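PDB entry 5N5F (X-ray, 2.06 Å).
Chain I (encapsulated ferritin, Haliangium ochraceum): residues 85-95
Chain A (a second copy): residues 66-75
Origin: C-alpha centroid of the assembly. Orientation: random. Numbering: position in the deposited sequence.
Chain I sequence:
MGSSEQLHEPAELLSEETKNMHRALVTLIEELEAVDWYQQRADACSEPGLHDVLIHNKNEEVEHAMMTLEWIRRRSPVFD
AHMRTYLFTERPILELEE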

# COMPACT_ATOMS: atom_id res chain seq x y z
N THR I 85 -29.44 13.30 17.83
CA THR I 85 -30.13 14.06 16.79
C THR I 85 -30.60 13.17 15.65
O THR I 85 -31.68 13.39 15.09
CB THR I 85 -29.20 15.15 16.24
OG1 THR I 85 -28.83 16.05 17.30
CG2 THR I 85 -29.88 15.96 15.14
N TYR I 86 -29.82 12.16 15.28
CA TYR I 86 -30.03 11.45 14.02
C TYR I 86 -30.48 10.01 14.17
O TYR I 86 -31.20 9.52 13.30
CB TYR I 86 -28.74 11.48 13.18
CG TYR I 86 -28.38 12.88 12.72
CD1 TYR I 86 -29.04 13.46 11.65
CD2 TYR I 86 -27.39 13.61 13.36
CE1 TYR I 86 -28.72 14.74 11.22
CE2 TYR I 86 -27.07 14.89 12.94
CZ TYR I 86 -27.74 15.45 11.87
OH TYR I 86 -27.42 16.72 11.44
N LEU I 87 -30.09 9.31 15.24
CA LEU I 87 -30.37 7.89 15.33
C LEU I 87 -31.80 7.64 15.81
O LEU I 87 -32.28 8.31 16.73
CB LEU I 87 -29.37 7.21 16.27
CG LEU I 87 -27.89 7.32 15.87
CD1 LEU I 87 -27.03 6.44 16.78
CD2 LEU I 87 -27.66 6.96 14.41
N PHE I 88 -32.46 6.68 15.17
CA PHE I 88 -33.83 6.29 15.50
C PHE I 88 -34.82 7.42 15.22
O PHE I 88 -35.61 7.82 16.07
CB PHE I 88 -33.94 5.84 16.96
CG PHE I 88 -33.04 4.69 17.30
CD1 PHE I 88 -33.21 3.46 16.69
CD2 PHE I 88 -32.04 4.83 18.25
CE1 PHE I 88 -32.40 2.40 17.01
CE2 PHE I 88 -31.22 3.77 18.57
CZ PHE I 88 -31.41 2.55 17.95
N THR I 89 -34.77 7.94 13.99
CA THR I 89 -35.66 8.99 13.54
C THR I 89 -36.42 8.52 12.31
O THR I 89 -36.17 7.43 11.77
CB THR I 89 -34.89 10.28 13.23
OG1 THR I 89 -33.79 9.99 12.35
CG2 THR I 89 -34.38 10.92 14.51
N GLU I 90 -37.36 9.35 11.85
CA GLU I 90 -38.24 8.97 10.75
C GLU I 90 -38.20 10.00 9.63
O GLU I 90 -38.32 9.64 8.45
CB GLU I 90 -39.67 8.79 11.27
CG GLU I 90 -39.75 7.89 12.50
CD GLU I 90 -41.18 7.54 12.89
OE1 GLU I 90 -42.12 8.16 12.34
OE2 GLU I 90 -41.36 6.65 13.74
N ARG I 91 -38.03 11.28 9.97
CA ARG I 91 -38.02 12.33 8.97
C ARG I 91 -36.81 12.18 8.05
O ARG I 91 -35.84 11.48 8.38
CB ARG I 91 -37.99 13.70 9.64
CG ARG I 91 -39.15 13.96 10.59
CD ARG I 91 -38.86 15.16 11.48
NE ARG I 91 -38.76 16.40 10.71
CZ ARG I 91 -38.20 17.52 11.15
NH1 ARG I 91 -37.66 17.57 12.36
NH2 ARG I 91 -38.16 18.59 10.37
N PRO I 92 -36.83 12.82 6.88
CA PRO I 92 -35.64 12.82 6.02
C PRO I 92 -34.42 13.30 6.80
O PRO I 92 -34.47 14.28 7.54
CB PRO I 92 -36.02 13.79 4.90
CG PRO I 92 -37.51 13.73 4.84
CD PRO I 92 -37.96 13.54 6.26
N ILE I 93 -33.31 12.58 6.62
CA ILE I 93 -32.13 12.78 7.46
C ILE I 93 -31.70 14.24 7.46
O ILE I 93 -31.37 14.80 8.51
CB ILE I 93 -30.99 11.84 7.01
CG1 ILE I 93 -31.39 10.38 7.26
CG2 ILE I 93 -29.69 12.17 7.74
CD1 ILE I 93 -30.46 9.37 6.63
N LEU I 94 -31.69 14.88 6.29
CA LEU I 94 -31.21 16.25 6.20
C LEU I 94 -32.13 17.26 6.87
O LEU I 94 -31.76 18.43 6.97
CB LEU I 94 -31.00 16.65 4.73
CG LEU I 94 -29.88 15.95 3.96
CD1 LEU I 94 -29.78 16.51 2.55
CD2 LEU I 94 -28.54 16.07 4.67
N GLU I 95 -33.31 16.84 7.34
CA GLU I 95 -34.23 17.76 7.99
C GLU I 95 -34.04 17.84 9.50
O GLU I 95 -34.61 18.74 10.13
CB GLU I 95 -35.68 17.35 7.69
CG GLU I 95 -36.08 17.56 6.24
CD GLU I 95 -37.58 17.51 6.03
OE1 GLU I 95 -38.28 16.88 6.85
OE2 GLU I 95 -38.07 18.11 5.05
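Chain A 66-75: MMTLEWIRRR

Chain A contributes a helix, and chain I lays against it the end of another helix and the loop that follows. I:Thr85 and I:Tyr86 are still helical; I:Leu87 is the first residue to leave helical phi/psi, and I:Phe88 takes positive phi (66/53). I:Thr89, I:Arg91 and I:Pro92 are extended, with a break at I:Glu90 (-126/-34), before a short 3-10 segment at I:Ile93 to I:Glu95. The backbones come nearest where the helix of chain I gives out: CA of I:Tyr86 lies 6.0 Å from CA of A:Met67, and CA of I:Leu87 5.2 Å from CA of A:Glu70. With a helix on one side and a turning loop on the other, no single crossing angle describes the contact.

The polar rule is to let one carboxylate receive the turn. A:Glu70 OE1 accepts the amide I:Phe88 N at 3.0 Å, and OE2 accepts I:Thr89 N in a weak bond of 3.3 Å. Its own helix braces this acid: A:Arg73 NE reaches A:Glu70 OE1 at 2.9 Å, and A:Arg74 NE reaches A:Glu70 OE2 at 2.6 Å, both within salt bridges. A:Arg74 then carries the network to the loop. A:Arg74 NH1 and NH2 fork onto I:Arg91 O at 3.0 and 2.9 Å, while NH2 also gives a hydrogen bond to I:Thr89 OG1 at 2.7 Å. I:Thr89 OG1 in turn donates to I:Tyr86 O at 2.8 Å, tying the turn back to the helix end.

I:Tyr86, I:Ile93 and I:Leu94 all pack against A:Met67. A:Met67 CG sits over one face of the I:Tyr86 ring, 3.6 Å from the ring centroid, and A:Met67 CE meets I:Leu94 CD2 at 3.4 Å. I:Ile93 points toward the helix, setting CG2 4.0 Å from A:Met67 CB and CD1 3.7 Å from A:Trp71 CB, while its CG1 covers one face of the A:Arg74 guanidinium, 3.8 Å from NH1 of that residue.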

# COMPACT_ATOMS: atom_id res chain seq x y z
N MET A 66 -22.77 9.91 11.95
CA MET A 66 -24.04 9.49 12.53
C MET A 66 -25.18 9.64 11.53
O MET A 66 -26.14 8.87 11.57
CB MET A 66 -24.31 10.28 13.81
CG MET A 66 -23.28 10.03 14.91
SD MET A 66 -23.09 8.28 15.37
CE MET A 66 -21.71 7.79 14.32
N MET A 67 -25.08 10.62 10.63
CA MET A 67 -26.06 10.71 9.54
C MET A 67 -26.01 9.45 8.68
O MET A 67 -27.05 8.87 8.35
CB MET A 67 -25.80 11.95 8.70
CG MET A 67 -26.08 13.26 9.42
SD MET A 67 -25.48 14.72 8.54
CE MET A 67 -26.48 14.66 7.05
N THR A 68 -24.80 9.01 8.32
CA THR A 68 -24.65 7.82 7.49
C THR A 68 -25.13 6.58 8.24
O THR A 68 -25.74 5.68 7.64
CB THR A 68 -23.19 7.64 7.08
OG1 THR A 68 -22.73 8.82 6.40
CG2 THR A 68 -23.02 6.44 6.16
N LEU A 69 -24.84 6.50 9.54
CA LEU A 69 -25.23 5.33 10.31
C LEU A 69 -26.75 5.22 10.40
O LEU A 69 -27.29 4.11 10.32
CB LEU A 69 -24.60 5.41 11.71
CG LEU A 69 -24.92 4.24 12.65
CD1 LEU A 69 -24.49 2.91 12.06
CD2 LEU A 69 -24.24 4.47 14.00
N GLU A 70 -27.44 6.35 10.54
CA GLU A 70 -28.90 6.32 10.55
C GLU A 70 -29.45 5.83 9.21
O GLU A 70 -30.44 5.10 9.17
CB GLU A 70 -29.44 7.72 10.87
CG GLU A 70 -30.96 7.86 10.76
CD GLU A 70 -31.73 6.88 11.64
OE1 GLU A 70 -31.11 6.26 12.53
OE2 GLU A 70 -32.95 6.75 11.45
N TRP A 71 -28.82 6.22 8.10
CA TRP A 71 -29.26 5.71 6.81
C TRP A 71 -29.05 4.21 6.73
O TRP A 71 -29.89 3.48 6.18
CB TRP A 71 -28.53 6.41 5.67
CG TRP A 71 -29.03 5.98 4.32
CD1 TRP A 71 -29.97 6.62 3.55
CD2 TRP A 71 -28.64 4.82 3.58
NE1 TRP A 71 -30.18 5.93 2.39
CE2 TRP A 71 -29.38 4.81 2.38
CE3 TRP A 71 -27.74 3.77 3.82
CZ2 TRP A 71 -29.23 3.82 1.42
CZ3 TRP A 71 -27.60 2.78 2.87
CH2 TRP A 71 -28.34 2.81 1.68
N ILE A 72 -27.94 3.72 7.27
CA ILE A 72 -27.70 2.28 7.31
C ILE A 72 -28.75 1.59 8.16
O ILE A 72 -29.30 0.55 7.78
CB ILE A 72 -26.27 1.99 7.82
CG1 ILE A 72 -25.24 2.43 6.77
CG2 ILE A 72 -26.10 0.50 8.16
CD1 ILE A 72 -23.81 2.38 7.26
N ARG A 73 -29.07 2.17 9.32
CA ARG A 73 -30.00 1.54 10.24
C ARG A 73 -31.37 1.35 9.60
O ARG A 73 -32.00 0.30 9.76
CB ARG A 73 -30.14 2.36 11.53
CG ARG A 73 -31.02 1.70 12.59
CD ARG A 73 -31.48 2.69 13.65
NE ARG A 73 -32.34 3.73 13.09
CZ ARG A 73 -33.66 3.62 12.94
NH1 ARG A 73 -34.29 2.51 13.31
NH2 ARG A 73 -34.35 4.62 12.41
N ARG A 74 -31.86 2.37 8.90
CA ARG A 74 -33.21 2.31 8.35
C ARG A 74 -33.36 1.21 7.30
O ARG A 74 -34.49 0.77 7.04
CB ARG A 74 -33.58 3.67 7.74
CG ARG A 74 -33.67 4.78 8.78
CD ARG A 74 -33.97 6.13 8.14
NE ARG A 74 -34.04 7.19 9.14
CZ ARG A 74 -34.44 8.44 8.89
NH1 ARG A 74 -34.81 8.79 7.66
NH2 ARG A 74 -34.47 9.34 9.86
N ARG A 75 -32.26 0.75 6.71
CA ARG A 75 -32.31 -0.26 5.66
C ARG A 75 -31.65 -1.58 6.05
O ARG A 75 -31.58 -2.48 5.21
CB ARG A 75 -31.64 0.28 4.39
CG ARG A 75 -32.48 1.31 3.66
CD ARG A 75 -31.64 2.20 2.77
NE ARG A 75 -32.43 3.29 2.20
CZ ARG A 75 -32.77 4.40 2.86
NH1 ARG A 75 -32.38 4.57 4.12
NH2 ARG A 75 -33.49 5.34 2.26